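Long-range contact in Alpha/beta fold hydrolase (Pseudomonas aeruginosa, PDB 6I8W), which probably hydrolyses ester bonds of lipids, acting as a membrane-bound phospholipase A of the alpha/beta hydrolase fold and a bacterial virulence factor: residues Val154-Met166 with Tyr236-Thr250. Sequence-based numbering, arbitrary orientation.
Sequences VLSLALIDNAGVM and YIPLEPELPKIEAPT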
loop_
_atom_site.group_PDB
_atom_site.type_symbol
_atom_site.label_atom_id
_atom_site.label_comp_id
_atom_site.label_asym_id
_atom_site.label_seq_id
_atom_site.Cartn_x
_atom_site.Cartn_y
_atom_site.Cartn_z
ATOM N N VAL A 154 -12.038 -1.786 -15.684
ATOM C CA VAL A 154 -10.621 -2.009 -15.437
ATOM C C VAL A 154 -9.847 -2.301 -16.721
ATOM O O VAL A 154 -10.059 -3.317 -17.377
ATOM C CB VAL A 154 -10.422 -3.153 -14.434
ATOM C CG1 VAL A 154 -8.938 -3.380 -14.172
ATOM C CG2 VAL A 154 -11.155 -2.832 -13.112
ATOM N N LEU A 155 -8.937 -1.396 -17.057
ATOM C CA LEU A 155 -8.157 -1.496 -18.285
ATOM C C LEU A 155 -6.961 -2.431 -18.130
ATOM O O LEU A 155 -6.533 -3.064 -19.089
ATOM C CB LEU A 155 -7.682 -0.111 -18.719
ATOM C CG LEU A 155 -8.781 0.917 -18.956
ATOM C CD1 LEU A 155 -8.161 2.293 -19.121
ATOM C CD2 LEU A 155 -9.635 0.542 -20.175
ATOM N N SER A 156 -6.389 -2.479 -16.935
ATOM C CA SER A 156 -5.328 -3.436 -16.646
ATOM C C SER A 156 -5.190 -3.570 -15.142
ATOM O O SER A 156 -5.658 -2.719 -14.387
ATOM C CB SER A 156 -3.990 -3.019 -17.267
ATOM O OG SER A 156 -3.393 -1.946 -16.544
ATOM N N LEU A 157 -4.535 -4.645 -14.721
ATOM C CA LEU A 157 -4.384 -4.962 -13.310
ATOM C C LEU A 157 -2.944 -5.360 -13.045
ATOM O O LEU A 157 -2.379 -6.174 -13.766
ATOM C CB LEU A 157 -5.330 -6.090 -12.921
ATOM C CG LEU A 157 -5.148 -6.699 -11.529
ATOM C CD1 LEU A 157 -5.499 -5.667 -10.448
ATOM C CD2 LEU A 157 -6.019 -7.952 -11.404
ATOM N N ALA A 158 -2.343 -4.771 -12.023
ATOM C CA ALA A 158 -1.001 -5.153 -11.620
ATOM C C ALA A 158 -1.073 -5.607 -10.174
ATOM O O ALA A 158 -1.475 -4.850 -9.279
ATOM C CB ALA A 158 -0.000 -3.984 -11.790
ATOM N N LEU A 159 -0.693 -6.855 -9.965
ATOM C CA LEU A 159 -0.699 -7.452 -8.643
ATOM C C LEU A 159 0.741 -7.517 -8.198
ATOM O O LEU A 159 1.528 -8.290 -8.727
ATOM C CB LEU A 159 -1.353 -8.841 -8.671
ATOM C CG LEU A 159 -2.822 -8.820 -9.094
ATOM C CD1 LEU A 159 -3.403 -10.245 -9.204
ATOM C CD2 LEU A 159 -3.630 -7.984 -8.089
ATOM N N ILE A 160 1.093 -6.665 -7.248
ATOM C CA ILE A 160 2.468 -6.577 -6.804
ATOM C C ILE A 160 2.587 -7.278 -5.457
ATOM O O ILE A 160 2.237 -6.699 -4.425
ATOM C CB ILE A 160 2.915 -5.095 -6.717
ATOM C CG1 ILE A 160 2.764 -4.441 -8.108
ATOM C CG2 ILE A 160 4.364 -4.981 -6.193
ATOM C CD1 ILE A 160 3.026 -2.936 -8.139
ATOM N N ASP A 161 3.059 -8.524 -5.475
ATOM C CA ASP A 161 3.134 -9.318 -4.248
ATOM C C ASP A 161 1.789 -9.298 -3.516
ATOM O O ASP A 161 1.725 -8.956 -2.339
ATOM C CB ASP A 161 4.246 -8.785 -3.325
ATOM C CG ASP A 161 5.607 -8.742 -4.015
ATOM O OD1 ASP A 161 5.758 -7.939 -4.966
ATOM O OD2 ASP A 161 6.527 -9.496 -3.611
ATOM N N ASN A 162 0.720 -9.650 -4.218
ATOM C CA ASN A 162 -0.628 -9.585 -3.653
ATOM C C ASN A 162 -0.928 -10.724 -2.690
ATOM O O ASN A 162 -0.411 -11.820 -2.858
ATOM C CB ASN A 162 -1.666 -9.613 -4.770
ATOM C CG ASN A 162 -1.614 -10.901 -5.567
ATOM O OD1 ASN A 162 -0.676 -11.136 -6.331
ATOM N ND2 ASN A 162 -2.626 -11.738 -5.406
ATOM N N ALA A 163 -1.790 -10.463 -1.713
ATOM C CA ALA A 163 -2.377 -11.522 -0.897
ATOM C C ALA A 163 -3.541 -12.148 -1.653
ATOM O O ALA A 163 -3.978 -11.609 -2.668
ATOM C CB ALA A 163 -2.839 -10.967 0.467
ATOM N N GLY A 164 -4.052 -13.276 -1.164
ATOM C CA GLY A 164 -5.257 -13.847 -1.739
ATOM C C GLY A 164 -5.178 -15.252 -2.320
ATOM O O GLY A 164 -6.207 -15.821 -2.685
ATOM N N VAL A 165 -3.980 -15.826 -2.417
ATOM C CA VAL A 165 -3.881 -17.231 -2.790
ATOM C C VAL A 165 -3.080 -18.026 -1.770
ATOM O O VAL A 165 -2.359 -17.461 -0.952
ATOM C CB VAL A 165 -3.233 -17.427 -4.190
ATOM C CG1 VAL A 165 -4.063 -16.741 -5.258
ATOM C CG2 VAL A 165 -1.807 -16.899 -4.198
ATOM N N MET A 166 -3.229 -19.343 -1.836
ATOM C CA MET A 166 -2.502 -20.266 -0.973
ATOM C C MET A 166 -1.519 -21.090 -1.801
ATOM O O MET A 166 -1.901 -22.089 -2.394
ATOM C CB MET A 166 -3.479 -21.181 -0.225
ATOM C CG MET A 166 -4.152 -20.511 0.975
ATOM S SD MET A 166 -5.457 -21.510 1.746
ATOM C CE MET A 166 -6.828 -21.173 0.640
ATOM N N TYR A 236 -11.489 -13.858 5.270
ATOM C CA TYR A 236 -10.609 -14.072 4.127
ATOM C C TYR A 236 -11.398 -14.486 2.895
ATOM O O TYR A 236 -12.268 -15.329 2.976
ATOM C CB TYR A 236 -9.567 -15.133 4.482
ATOM C CG TYR A 236 -8.606 -15.507 3.375
ATOM C CD1 TYR A 236 -7.485 -14.731 3.120
ATOM C CD2 TYR A 236 -8.791 -16.669 2.624
ATOM C CE1 TYR A 236 -6.587 -15.076 2.125
ATOM C CE2 TYR A 236 -7.896 -17.024 1.628
ATOM C CZ TYR A 236 -6.795 -16.214 1.383
ATOM O OH TYR A 236 -5.886 -16.546 0.408
ATOM N N ILE A 237 -11.096 -13.877 1.755
ATOM C CA ILE A 237 -11.728 -14.260 0.496
ATOM C C ILE A 237 -10.691 -14.840 -0.461
ATOM O O ILE A 237 -9.812 -14.121 -0.937
ATOM C CB ILE A 237 -12.431 -13.062 -0.179
ATOM C CG1 ILE A 237 -13.493 -12.463 0.753
ATOM C CG2 ILE A 237 -13.035 -13.477 -1.509
ATOM C CD1 ILE A 237 -14.142 -11.195 0.211
ATOM N N PRO A 238 -10.781 -16.149 -0.736
ATOM C CA PRO A 238 -9.838 -16.773 -1.670
ATOM C C PRO A 238 -9.952 -16.181 -3.068
ATOM O O PRO A 238 -11.060 -15.978 -3.562
ATOM C CB PRO A 238 -10.252 -18.247 -1.660
ATOM C CG PRO A 238 -11.664 -18.253 -1.148
ATOM C CD PRO A 238 -11.762 -17.110 -0.196
ATOM N N LEU A 239 -8.819 -15.895 -3.699
ATOM C CA LEU A 239 -8.824 -15.378 -5.059
ATOM C C LEU A 239 -8.936 -16.461 -6.133
ATOM O O LEU A 239 -9.351 -16.174 -7.259
ATOM C CB LEU A 239 -7.560 -14.570 -5.323
ATOM C CG LEU A 239 -7.518 -13.165 -4.737
ATOM C CD1 LEU A 239 -6.215 -12.502 -5.138
ATOM C CD2 LEU A 239 -8.720 -12.358 -5.220
ATOM N N GLU A 240 -8.545 -17.691 -5.799
ATOM C CA GLU A 240 -8.503 -18.767 -6.792
ATOM C C GLU A 240 -9.818 -18.907 -7.586
ATOM O O GLU A 240 -9.774 -19.061 -8.802
ATOM C CB GLU A 240 -8.124 -20.101 -6.136
ATOM C CG GLU A 240 -6.660 -20.197 -5.710
ATOM C CD GLU A 240 -6.408 -19.685 -4.292
ATOM O OE1 GLU A 240 -7.296 -19.014 -3.714
ATOM O OE2 GLU A 240 -5.318 -19.968 -3.749
ATOM N N PRO A 241 -10.990 -18.847 -6.916
ATOM C CA PRO A 241 -12.214 -18.907 -7.732
ATOM C C PRO A 241 -12.547 -17.608 -8.489
ATOM O O PRO A 241 -13.449 -17.620 -9.320
ATOM C CB PRO A 241 -13.314 -19.204 -6.699
ATOM C CG PRO A 241 -12.598 -19.629 -5.447
ATOM C CD PRO A 241 -11.311 -18.873 -5.476
ATOM N N GLU A 242 -11.872 -16.503 -8.180
ATOM C CA GLU A 242 -12.236 -15.207 -8.758
ATOM C C GLU A 242 -11.378 -14.804 -9.957
ATOM O O GLU A 242 -11.864 -14.153 -10.885
ATOM C CB GLU A 242 -12.164 -14.101 -7.685
ATOM C CG GLU A 242 -12.899 -14.425 -6.362
ATOM C CD GLU A 242 -14.356 -14.826 -6.563
ATOM O OE1 GLU A 242 -15.009 -14.270 -7.472
ATOM O OE2 GLU A 242 -14.858 -15.682 -5.789
ATOM N N LEU A 243 -10.102 -15.180 -9.931
ATOM C CA LEU A 243 -9.170 -14.808 -10.999
ATOM C C LEU A 243 -9.656 -15.142 -12.419
ATOM O O LEU A 243 -9.461 -14.332 -13.320
ATOM C CB LEU A 243 -7.810 -15.462 -10.755
ATOM C CG LEU A 243 -7.113 -15.012 -9.477
ATOM C CD1 LEU A 243 -5.857 -15.810 -9.234
ATOM C CD2 LEU A 243 -6.789 -13.536 -9.580
ATOM N N PRO A 244 -10.299 -16.317 -12.631
ATOM C CA PRO A 244 -10.767 -16.573 -14.003
ATOM C C PRO A 244 -11.835 -15.591 -14.504
ATOM O O PRO A 244 -12.070 -15.538 -15.706
ATOM C CB PRO A 244 -11.342 -17.996 -13.921
ATOM C CG PRO A 244 -10.629 -18.629 -12.782
ATOM C CD PRO A 244 -10.462 -17.510 -11.779
ATOM N N LYS A 245 -12.455 -14.825 -13.611
ATOM C CA LYS A 245 -13.463 -13.840 -14.013
ATOM C C LYS A 245 -12.832 -12.546 -14.530
ATOM O O LYS A 245 -13.500 -11.713 -15.138
ATOM C CB LYS A 245 -14.388 -13.512 -12.843
ATOM C CG LYS A 245 -15.185 -14.698 -12.325
ATOM C CD LYS A 245 -15.924 -14.332 -11.045
ATOM C CE LYS A 245 -16.616 -15.545 -10.438
ATOM N NZ LYS A 245 -17.164 -15.230 -9.090
ATOM N N ILE A 246 -11.543 -12.370 -14.272
ATOM C CA ILE A 246 -10.866 -11.145 -14.677
ATOM C C ILE A 246 -10.649 -11.122 -16.193
ATOM O O ILE A 246 -10.104 -12.068 -16.769
ATOM C CB ILE A 246 -9.537 -10.993 -13.927
ATOM C CG1 ILE A 246 -9.812 -10.865 -12.426
ATOM C CG2 ILE A 246 -8.724 -9.792 -14.453
ATOM C CD1 ILE A 246 -8.573 -10.736 -11.587
ATOM N N GLU A 247 -11.093 -10.041 -16.832
ATOM C CA GLU A 247 -10.942 -9.878 -18.280
ATOM C C GLU A 247 -9.693 -9.058 -18.633
ATOM O O GLU A 247 -9.125 -9.187 -19.721
ATOM C CB GLU A 247 -12.188 -9.210 -18.869
ATOM N N ALA A 248 -9.248 -8.235 -17.693
ATOM C CA ALA A 248 -8.148 -7.313 -17.942
ATOM C C ALA A 248 -6.806 -8.031 -18.049
ATOM O O ALA A 248 -6.611 -9.058 -17.409
ATOM C CB ALA A 248 -8.104 -6.256 -16.827
ATOM N N PRO A 249 -5.875 -7.490 -18.858
ATOM C CA PRO A 249 -4.492 -7.971 -18.781
ATOM C C PRO A 249 -3.989 -7.800 -17.352
ATOM O O PRO A 249 -4.210 -6.741 -16.754
ATOM C CB PRO A 249 -3.711 -7.044 -19.731
ATOM C CG PRO A 249 -4.728 -6.309 -20.508
ATOM C CD PRO A 249 -5.993 -6.280 -19.689
ATOM N N THR A 250 -3.312 -8.807 -16.825
ATOM C CA THR A 250 -2.931 -8.808 -15.424
ATOM C C THR A 250 -1.434 -9.060 -15.276
ATOM O O THR A 250 -0.914 -10.087 -15.715
ATOM C CB THR A 250 -3.720 -9.883 -14.636
ATOM O OG1 THR A 250 -5.119 -9.590 -14.713
ATOM C CG2 THR A 250 -3.296 -9.912 -13.171
#
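Glu240 reaches Val165 and Met166 through a folded side chain. From CB the chain sets out with CG anti to the carbonyl carbon (chi1 -72°) and bends at chi2 (89°), which brings the carboxylate back to the other segment. CD meets Val165 CG1, and OE1 lies near Gly164 O, itself an acceptor, with no hydrogen bond between them. OE2 accepts from Met166 N at 2.9 Å through its syn lone pair, nearly straight at 164° at the hydrogen. OE2 also lies against Val165 CA (3.2 Å) and CB (3.3 Å). Next to it, Leu239 N donates to Gly164 O at 2.8 Å, while Leu239 CD1 rests 3.5 Å from Ala163 O and also meets Asn162 ND2. Val165 CG1 adds an apolar touch on Leu239 CB.

At the other end, Leu157 forms a parallel beta bridge with Thr250: Leu157 N donates to Pro249 O at 2.9 Å on one side of Thr250, and Leu157 is backbone-bonded to Leu251 on the other. The Leu157 and Thr250 side chains run alongside each other in the same direction, CD2 meeting CG2 at 3.8 Å, and Leu157 CD2 also meets Ile246 CD1, the side chains crossing at about a right angle. Ala248 CB sits 3.6 Å from Val154 O.

Strand 154-160 is thus joined to strand 250-255 within the central, mostly parallel sheet of the alpha/beta hydrolase fold, and loop 161-166 to the chain leaving helix 208-234. Both ends carry a backbone hydrogen bond and aliphatic contact; the loop adds Met166 N on the Glu240 carboxylate, whose charge probably strengthens that bond.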